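PDB 4ZAS: CalS13 from Micromonospora echinospora, which binds dTDP-4-keto-6-deoxyglucose and probably acts as a pyridoxal phosphate-dependent sugar aminotransferase. Local coordinates for residues 157-171 and 188-202. Sequence-based numbering, arbitrary orientation.
Sequences AIVVVHWLGYPVDLN and PLVVEDCAQAWGATY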
ATOM      1  N   ALA A 157      17.340  -9.677  10.815  1.00 38.88           N
ATOM      2  CA  ALA A 157      16.850 -10.365   9.630  1.00 37.19           C
ATOM      3  C   ALA A 157      17.881 -10.358   8.501  1.00 40.19           C
ATOM      4  O   ALA A 157      18.784  -9.510   8.458  1.00 38.44           O
ATOM      5  CB  ALA A 157      15.526  -9.738   9.160  1.00 32.47           C
ATOM      6  N   ILE A 158      17.742 -11.332   7.603  1.00 42.52           N
ATOM      7  CA  ILE A 158      18.559 -11.453   6.403  1.00 35.19           C
ATOM      8  C   ILE A 158      17.650 -11.483   5.192  1.00 33.81           C
ATOM      9  O   ILE A 158      16.695 -12.275   5.148  1.00 35.93           O
ATOM     10  CB  ILE A 158      19.439 -12.725   6.457  1.00 38.56           C
ATOM     11  CG1 ILE A 158      20.427 -12.652   7.614  1.00 38.56           C
ATOM     12  CG2 ILE A 158      20.177 -12.937   5.146  1.00 39.23           C
ATOM     13  CD1 ILE A 158      20.971 -14.017   8.038  1.00 43.39           C
ATOM     14  N   VAL A 159      17.913 -10.617   4.222  1.00 30.81           N
ATOM     15  CA  VAL A 159      17.116 -10.618   2.987  1.00 36.14           C
ATOM     16  C   VAL A 159      17.953 -11.033   1.768  1.00 42.29           C
ATOM     17  O   VAL A 159      18.907 -10.343   1.411  1.00 49.08           O
ATOM     18  CB  VAL A 159      16.479  -9.230   2.710  1.00 38.81           C
ATOM     19  CG1 VAL A 159      15.692  -9.271   1.414  1.00 35.77           C
ATOM     20  CG2 VAL A 159      15.571  -8.795   3.847  1.00 44.87           C
ATOM     21  N   VAL A 160      17.579 -12.133   1.121  1.00 38.88           N
ATOM     22  CA  VAL A 160      18.192 -12.530  -0.147  1.00 38.60           C
ATOM     23  C   VAL A 160      17.212 -12.322  -1.312  1.00 42.17           C
ATOM     24  O   VAL A 160      15.999 -12.546  -1.185  1.00 44.59           O
ATOM     25  CB  VAL A 160      18.651 -14.000  -0.137  1.00 37.87           C
ATOM     26  CG1 VAL A 160      19.679 -14.258   0.969  1.00 40.83           C
ATOM     27  CG2 VAL A 160      17.443 -14.905   0.001  1.00 30.96           C
ATOM     28  N   VAL A 161      17.744 -11.887  -2.447  1.00 36.90           N
ATOM     29  CA  VAL A 161      16.953 -11.734  -3.655  1.00 29.80           C
ATOM     30  C   VAL A 161      17.320 -12.780  -4.688  1.00 38.50           C
ATOM     31  O   VAL A 161      18.505 -12.967  -5.007  1.00 44.53           O
ATOM     32  CB  VAL A 161      17.135 -10.346  -4.251  1.00 40.72           C
ATOM     33  CG1 VAL A 161      16.397 -10.267  -5.588  1.00 31.32           C
ATOM     34  CG2 VAL A 161      16.687  -9.262  -3.263  1.00 42.89           C
ATOM     35  N   HIS A 162      16.314 -13.479  -5.202  1.00 41.72           N
ATOM     36  CA  HIS A 162      16.516 -14.367  -6.346  1.00 26.65           C
ATOM     37  C   HIS A 162      16.497 -13.529  -7.613  1.00 34.16           C
ATOM     38  O   HIS A 162      15.509 -13.529  -8.343  1.00 35.64           O
ATOM     39  CB  HIS A 162      15.413 -15.415  -6.427  1.00 26.45           C
ATOM     40  CG  HIS A 162      15.233 -16.220  -5.178  1.00 37.49           C
ATOM     41  ND1 HIS A 162      16.136 -17.180  -4.769  1.00 41.83           N
ATOM     42  CD2 HIS A 162      14.242 -16.217  -4.253  1.00 41.39           C
ATOM     43  CE1 HIS A 162      15.708 -17.737  -3.649  1.00 41.19           C
ATOM     44  NE2 HIS A 162      14.561 -17.172  -3.315  1.00 44.30           N
ATOM     45  N   TRP A 163      17.587 -12.831  -7.890  1.00 35.69           N
ATOM     46  CA  TRP A 163      17.615 -11.921  -9.025  1.00 38.66           C
ATOM     47  C   TRP A 163      17.267 -12.637 -10.336  1.00 44.94           C
ATOM     48  O   TRP A 163      17.765 -13.731 -10.612  1.00 50.62           O
ATOM     49  CB  TRP A 163      18.976 -11.229  -9.128  1.00 30.71           C
ATOM     50  CG  TRP A 163      18.978 -10.091 -10.094  1.00 39.25           C
ATOM     51  CD1 TRP A 163      19.702  -9.994 -11.252  1.00 43.24           C
ATOM     52  CD2 TRP A 163      18.192  -8.892 -10.011  1.00 43.11           C
ATOM     53  NE1 TRP A 163      19.427  -8.801 -11.883  1.00 45.97           N
ATOM     54  CE2 TRP A 163      18.501  -8.109 -11.140  1.00 47.29           C
ATOM     55  CE3 TRP A 163      17.258  -8.405  -9.087  1.00 49.44           C
ATOM     56  CZ2 TRP A 163      17.912  -6.861 -11.369  1.00 45.18           C
ATOM     57  CZ3 TRP A 163      16.672  -7.162  -9.321  1.00 50.07           C
ATOM     58  CH2 TRP A 163      17.005  -6.410 -10.450  1.00 45.85           C
ATOM     59  N   LEU A 164      16.334 -12.036 -11.076  1.00 44.01           N
ATOM     60  CA  LEU A 164      15.809 -12.534 -12.355  1.00 37.51           C
ATOM     61  C   LEU A 164      15.125 -13.889 -12.244  1.00 38.98           C
ATOM     62  O   LEU A 164      14.785 -14.494 -13.252  1.00 43.66           O
ATOM     63  CB  LEU A 164      16.929 -12.602 -13.384  1.00 34.10           C
ATOM     64  CG  LEU A 164      17.616 -11.248 -13.521  1.00 35.12           C
ATOM     65  CD1 LEU A 164      18.796 -11.351 -14.444  1.00 32.49           C
ATOM     66  CD2 LEU A 164      16.619 -10.191 -14.011  1.00 30.56           C
ATOM     67  N   GLY A 165      14.892 -14.350 -11.022  1.00 38.90           N
ATOM     68  CA  GLY A 165      14.303 -15.663 -10.817  1.00 31.27           C
ATOM     69  C   GLY A 165      15.319 -16.794 -10.804  1.00 36.67           C
ATOM     70  O   GLY A 165      14.957 -17.971 -10.935  1.00 37.55           O
ATOM     71  N   TYR A 166      16.596 -16.450 -10.658  1.00 36.60           N
ATOM     72  CA  TYR A 166      17.626 -17.465 -10.468  1.00 44.11           C
ATOM     73  C   TYR A 166      17.777 -17.698  -8.974  1.00 42.56           C
ATOM     74  O   TYR A 166      18.168 -16.799  -8.237  1.00 45.93           O
ATOM     75  CB  TYR A 166      18.984 -17.070 -11.111  1.00 40.77           C
ATOM     76  CG  TYR A 166      20.029 -18.159 -10.981  1.00 33.97           C
ATOM     77  CD1 TYR A 166      20.163 -19.155 -11.950  1.00 35.66           C
ATOM     78  CD2 TYR A 166      20.862 -18.221  -9.871  1.00 31.47           C
ATOM     79  CE1 TYR A 166      21.122 -20.174 -11.826  1.00 41.98           C
ATOM     80  CE2 TYR A 166      21.823 -19.233  -9.739  1.00 43.36           C
ATOM     81  CZ  TYR A 166      21.947 -20.208 -10.718  1.00 47.97           C
ATOM     82  OH  TYR A 166      22.892 -21.207 -10.572  1.00 51.64           O
ATOM     83  N   PRO A 167      17.442 -18.898  -8.524  1.00 29.30           N
ATOM     84  CA  PRO A 167      17.430 -19.201  -7.088  1.00 37.59           C
ATOM     85  C   PRO A 167      18.772 -19.108  -6.368  1.00 41.89           C
ATOM     86  O   PRO A 167      19.762 -19.712  -6.774  1.00 42.99           O
ATOM     87  CB  PRO A 167      16.923 -20.642  -7.041  1.00 32.32           C
ATOM     88  CG  PRO A 167      16.121 -20.796  -8.309  1.00 39.37           C
ATOM     89  CD  PRO A 167      16.869 -19.984  -9.337  1.00 38.81           C
ATOM     90  N   VAL A 168      18.778 -18.363  -5.269  1.00 41.04           N
ATOM     91  CA  VAL A 168      19.862 -18.423  -4.294  1.00 41.42           C
ATOM     92  C   VAL A 168      20.068 -19.870  -3.825  1.00 42.59           C
ATOM     93  O   VAL A 168      19.111 -20.648  -3.768  1.00 38.76           O
ATOM     94  CB  VAL A 168      19.541 -17.496  -3.118  1.00 39.54           C
ATOM     95  CG1 VAL A 168      20.546 -17.660  -1.984  1.00 38.44           C
ATOM     96  CG2 VAL A 168      19.482 -16.049  -3.613  1.00 40.80           C
ATOM     97  N   ASP A 169      21.304 -20.259  -3.530  1.00 45.85           N
ATOM     98  CA  ASP A 169      21.531 -21.581  -2.952  1.00 42.88           C
ATOM     99  C   ASP A 169      20.984 -21.610  -1.535  1.00 40.90           C
ATOM    100  O   ASP A 169      21.695 -21.273  -0.599  1.00 42.43           O
ATOM    101  CB  ASP A 169      23.014 -21.937  -2.919  1.00 46.67           C
ATOM    102  CG  ASP A 169      23.243 -23.397  -2.601  1.00 55.79           C
ATOM    103  OD1 ASP A 169      22.963 -23.815  -1.458  1.00 58.78           O
ATOM    104  OD2 ASP A 169      23.719 -24.127  -3.495  1.00 61.61           O
ATOM    105  N   LEU A 170      19.737 -22.025  -1.366  1.00 43.79           N
ATOM    106  CA  LEU A 170      19.085 -21.875  -0.068  1.00 44.77           C
ATOM    107  C   LEU A 170      19.681 -22.840   0.966  1.00 41.91           C
ATOM    108  O   LEU A 170      19.791 -22.516   2.147  1.00 42.63           O
ATOM    109  CB  LEU A 170      17.558 -22.050  -0.205  1.00 45.32           C
ATOM    110  CG  LEU A 170      16.817 -20.970  -1.030  1.00 40.17           C
ATOM    111  CD1 LEU A 170      15.314 -21.252  -1.200  1.00 35.09           C
ATOM    112  CD2 LEU A 170      17.031 -19.562  -0.495  1.00 39.18           C
ATOM    113  N   ASN A 171      20.111 -24.002   0.506  1.00 38.45           N
ATOM    114  CA  ASN A 171      20.760 -24.987   1.365  1.00 37.69           C
ATOM    115  C   ASN A 171      21.986 -24.383   2.060  1.00 43.44           C
ATOM    116  O   ASN A 171      22.207 -24.555   3.260  1.00 42.55           O
ATOM    117  CB  ASN A 171      21.204 -26.178   0.523  1.00 44.80           C
ATOM    118  CG  ASN A 171      20.094 -27.144   0.264  1.00 52.20           C
ATOM    119  OD1 ASN A 171      18.928 -26.851   0.536  1.00 59.08           O
ATOM    120  ND2 ASN A 171      20.431 -28.281  -0.334  1.00 51.51           N
ATOM    121  N   PRO A 188      18.053 -15.084  13.501  1.00 51.81           N
ATOM    122  CA  PRO A 188      17.484 -13.970  12.750  1.00 48.25           C
ATOM    123  C   PRO A 188      16.469 -14.448  11.746  1.00 46.96           C
ATOM    124  O   PRO A 188      16.488 -15.619  11.350  1.00 47.34           O
ATOM    125  CB  PRO A 188      18.692 -13.369  12.032  1.00 47.51           C
ATOM    126  CG  PRO A 188      19.659 -14.486  11.945  1.00 50.26           C
ATOM    127  CD  PRO A 188      19.489 -15.245  13.233  1.00 47.37           C
ATOM    128  N   LEU A 189      15.573 -13.542  11.369  1.00 46.50           N
ATOM    129  CA  LEU A 189      14.539 -13.830  10.383  1.00 50.19           C
ATOM    130  C   LEU A 189      15.152 -13.948   8.989  1.00 53.23           C
ATOM    131  O   LEU A 189      15.896 -13.067   8.563  1.00 59.11           O
ATOM    132  CB  LEU A 189      13.489 -12.720  10.372  1.00 43.15           C
ATOM    133  CG  LEU A 189      12.311 -12.948   9.435  1.00 35.93           C
ATOM    134  CD1 LEU A 189      11.469 -14.094   9.951  1.00 35.22           C
ATOM    135  CD2 LEU A 189      11.477 -11.692   9.256  1.00 36.91           C
ATOM    136  N   VAL A 190      14.846 -15.028   8.278  1.00 47.66           N
ATOM    137  CA  VAL A 190      15.317 -15.173   6.901  1.00 37.43           C
ATOM    138  C   VAL A 190      14.183 -14.905   5.909  1.00 36.50           C
ATOM    139  O   VAL A 190      13.207 -15.666   5.854  1.00 33.65           O
ATOM    140  CB  VAL A 190      15.930 -16.561   6.694  1.00 34.78           C
ATOM    141  CG1 VAL A 190      16.424 -16.709   5.286  1.00 29.89           C
ATOM    142  CG2 VAL A 190      17.055 -16.784   7.692  1.00 36.40           C
ATOM    143  N   VAL A 191      14.336 -13.844   5.111  1.00 37.76           N
ATOM    144  CA  VAL A 191      13.323 -13.419   4.134  1.00 38.27           C
ATOM    145  C   VAL A 191      13.838 -13.550   2.703  1.00 42.35           C
ATOM    146  O   VAL A 191      14.854 -12.928   2.358  1.00 43.63           O
ATOM    147  CB  VAL A 191      12.909 -11.939   4.360  1.00 35.47           C
ATOM    148  CG1 VAL A 191      11.858 -11.550   3.344  1.00 24.84           C
ATOM    149  CG2 VAL A 191      12.397 -11.729   5.756  1.00 29.61           C
ATOM    150  N   GLU A 192      13.139 -14.323   1.871  1.00 36.09           N
ATOM    151  CA  GLU A 192      13.456 -14.428   0.434  1.00 32.13           C
ATOM    152  C   GLU A 192      12.620 -13.499  -0.439  1.00 37.65           C
ATOM    153  O   GLU A 192      11.408 -13.671  -0.526  1.00 47.22           O
ATOM    154  CB  GLU A 192      13.233 -15.856  -0.071  1.00 31.19           C
ATOM    155  CG  GLU A 192      14.100 -16.925   0.568  1.00 29.40           C
ATOM    156  CD  GLU A 192      13.751 -18.317   0.066  1.00 35.66           C
ATOM    157  OE1 GLU A 192      13.428 -18.460  -1.122  1.00 38.20           O
ATOM    158  OE2 GLU A 192      13.773 -19.270   0.869  1.00 45.96           O
ATOM    159  N   ASP A 193      13.252 -12.552  -1.125  1.00 31.64           N
ATOM    160  CA  ASP A 193      12.528 -11.744  -2.116  1.00 34.16           C
ATOM    161  C   ASP A 193      12.352 -12.522  -3.435  1.00 41.57           C
ATOM    162  O   ASP A 193      13.276 -12.638  -4.234  1.00 45.89           O
ATOM    163  CB  ASP A 193      13.261 -10.426  -2.355  1.00 35.74           C
ATOM    164  CG  ASP A 193      12.520  -9.493  -3.304  1.00 40.35           C
ATOM    165  OD1 ASP A 193      11.616  -9.958  -4.037  1.00 35.49           O
ATOM    166  OD2 ASP A 193      12.860  -8.285  -3.329  1.00 41.70           O
ATOM    167  N   CYS A 194      11.156 -13.058  -3.650  1.00 46.75           N
ATOM    168  CA  CYS A 194      10.862 -13.871  -4.828  1.00 43.50           C
ATOM    169  C   CYS A 194      10.073 -13.089  -5.876  1.00 45.66           C
ATOM    170  O   CYS A 194       9.338 -13.676  -6.665  1.00 52.29           O
ATOM    171  CB  CYS A 194      10.078 -15.129  -4.433  1.00 45.33           C
ATOM    172  SG  CYS A 194      10.817 -16.079  -3.125  1.00 52.96           S
ATOM    173  N   ALA A 195      10.217 -11.766  -5.876  1.00 39.22           N
ATOM    174  CA  ALA A 195       9.403 -10.894  -6.724  1.00 36.52           C
ATOM    175  C   ALA A 195       9.459 -11.256  -8.211  1.00 38.41           C
ATOM    176  O   ALA A 195       8.444 -11.181  -8.909  1.00 42.77           O
ATOM    177  CB  ALA A 195       9.824  -9.456  -6.537  1.00 33.68           C
ATOM    178  N   GLN A 196      10.631 -11.653  -8.699  1.00 35.02           N
ATOM    179  CA  GLN A 196      10.771 -11.972 -10.111  1.00 32.15           C
ATOM    180  C   GLN A 196      10.791 -13.469 -10.331  1.00 36.42           C
ATOM    181  O   GLN A 196      11.121 -13.936 -11.418  1.00 41.46           O
ATOM    182  CB  GLN A 196      12.037 -11.348 -10.677  1.00 30.74           C
ATOM    183  CG  GLN A 196      12.189  -9.907 -10.333  1.00 30.81           C
ATOM    184  CD  GLN A 196      13.539  -9.361 -10.709  1.00 35.09           C
ATOM    185  OE1 GLN A 196      14.427 -10.108 -11.073  1.00 43.07           O
ATOM    186  NE2 GLN A 196      13.686  -8.041 -10.672  1.00 39.18           N
ATOM    187  N   ALA A 197      10.476 -14.219  -9.284  1.00 37.63           N
ATOM    188  CA  ALA A 197      10.788 -15.644  -9.259  1.00 34.14           C
ATOM    189  C   ALA A 197       9.583 -16.549  -9.367  1.00 39.50           C
ATOM    190  O   ALA A 197       9.693 -17.728  -9.071  1.00 43.03           O
ATOM    191  CB  ALA A 197      11.548 -15.975  -7.981  1.00 32.67           C
ATOM    192  N   TRP A 198       8.436 -16.029  -9.785  1.00 43.04           N
ATOM    193  CA  TRP A 198       7.287 -16.910  -9.946  1.00 36.92           C
ATOM    194  C   TRP A 198       7.635 -18.043 -10.897  1.00 35.71           C
ATOM    195  O   TRP A 198       8.088 -17.803 -12.002  1.00 47.37           O
ATOM    196  CB  TRP A 198       6.048 -16.171 -10.474  1.00 34.49           C
ATOM    197  CG  TRP A 198       4.996 -17.184 -10.842  1.00 37.15           C
ATOM    198  CD1 TRP A 198       4.873 -17.843 -12.029  1.00 35.99           C
ATOM    199  CD2 TRP A 198       3.951 -17.676 -10.004  1.00 40.31           C
ATOM    200  NE1 TRP A 198       3.826 -18.723 -11.977  1.00 43.76           N
ATOM    201  CE2 TRP A 198       3.235 -18.634 -10.747  1.00 39.16           C
ATOM    202  CE3 TRP A 198       3.557 -17.407  -8.692  1.00 44.53           C
ATOM    203  CZ2 TRP A 198       2.138 -19.311 -10.233  1.00 45.93           C
ATOM    204  CZ3 TRP A 198       2.476 -18.088  -8.178  1.00 54.98           C
ATOM    205  CH2 TRP A 198       1.775 -19.028  -8.948  1.00 52.75           C
ATOM    206  N   GLY A 199       7.410 -19.277 -10.473  1.00 44.82           N
ATOM    207  CA  GLY A 199       7.658 -20.414 -11.334  1.00 37.77           C
ATOM    208  C   GLY A 199       9.028 -21.006 -11.083  1.00 40.17           C
ATOM    209  O   GLY A 199       9.306 -22.155 -11.447  1.00 39.98           O
ATOM    210  N   ALA A 200       9.909 -20.217 -10.481  1.00 36.40           N
ATOM    211  CA  ALA A 200      11.257 -20.704 -10.229  1.00 38.44           C
ATOM    212  C   ALA A 200      11.187 -21.899  -9.294  1.00 49.71           C
ATOM    213  O   ALA A 200      10.307 -21.984  -8.433  1.00 56.37           O
ATOM    214  CB  ALA A 200      12.140 -19.607  -9.652  1.00 32.18           C
ATOM    215  N   THR A 201      12.104 -22.835  -9.493  1.00 50.80           N
ATOM    216  CA  THR A 201      12.129 -24.060  -8.720  1.00 48.07           C
ATOM    217  C   THR A 201      13.543 -24.255  -8.167  1.00 49.39           C
ATOM    218  O   THR A 201      14.513 -23.870  -8.806  1.00 51.82           O
ATOM    219  CB  THR A 201      11.651 -25.251  -9.581  1.00 49.37           C
ATOM    220  OG1 THR A 201      10.562 -25.894  -8.916  1.00 58.12           O
ATOM    221  CG2 THR A 201      12.752 -26.262  -9.856  1.00 42.09           C
ATOM    222  N   TYR A 202      13.652 -24.771  -6.944  1.00 41.38           N
ATOM    223  CA  TYR A 202      14.953 -25.032  -6.340  1.00 38.85           C
ATOM    224  C   TYR A 202      15.023 -26.405  -5.681  1.00 43.87           C
ATOM    225  O   TYR A 202      14.215 -26.749  -4.826  1.00 44.91           O
ATOM    226  CB  TYR A 202      15.314 -23.941  -5.336  1.00 42.66           C
ATOM    227  CG  TYR A 202      16.587 -24.241  -4.577  1.00 48.38           C
ATOM    228  CD1 TYR A 202      17.827 -24.162  -5.193  1.00 50.58           C
ATOM    229  CD2 TYR A 202      16.548 -24.599  -3.241  1.00 48.22           C
ATOM    230  CE1 TYR A 202      18.993 -24.438  -4.491  1.00 50.53           C
ATOM    231  CE2 TYR A 202      17.704 -24.874  -2.533  1.00 49.07           C
ATOM    232  CZ  TYR A 202      18.919 -24.798  -3.156  1.00 52.63           C
ATOM    233  OH  TYR A 202      20.058 -25.081  -2.434  1.00 52.58           O
TER
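Strands 157-161 and 189-193 run parallel as neighbours in the central mixed sheet, their axes 4.6 Å apart at closest approach and inclined by 17°. The backbone ladder alternates: I158 N donates to L189 O, I158 O accepts from V191 N, V160 N donates to V191 O, V160 O accepts from D193 N, and a longer bond from H162 N to D193 O closes it. Helix 170-180 connects the strands in sequence, making a beta-alpha-beta unit.

A157, V159 and V161 share one face with L189, V191 and D193. There V161 CG2 lies 3.7 Å from D193 CB; D193 OD1 accepts from A195 N in an Asx turn, and its OD2 is hydrogen-bonded to T119. On the face of V160 and E192, the imidazole of H162 is held at both nitrogens. NE2 donates to E192 OE1 (2.8 Å), which lies near the ring plane, whereas NE2 meets it from the anti side and out of the carboxylate plane, ring and carboxylate being 76° apart; ND1 accepts from V168 N. The methyls of L170 press on the same carboxylate, whose OE2 turns to N212. C194 SG meets the imidazole edge, 3.6 Å from CD2.

Beyond the strands, Q196 reaches L164 N with OE1 at 2.7 Å. Its side chain leaves with CG anti to the carbonyl carbon (chi1 -49°) and continues extended, slanting the amide against W163 with OE1 over one face, toward the rim, and NE2 3.4 Å from CZ3. Farther along, Y202 packs on P167 and L170, and its OH accepts from N171 N at 3.1 Å.

Bonds to both nitrogens fix the rotation of the buried H162 ring; ND1, as acceptor, probably carries no proton, so NE2 holds it, facing the carboxylate. Q196, with OE1 tied to the L164 backbone, hydrogen-bonds through NE2 to O3 of the pyridoxal phosphate-modified lysine at position 222, linking this loop pair to the cofactor.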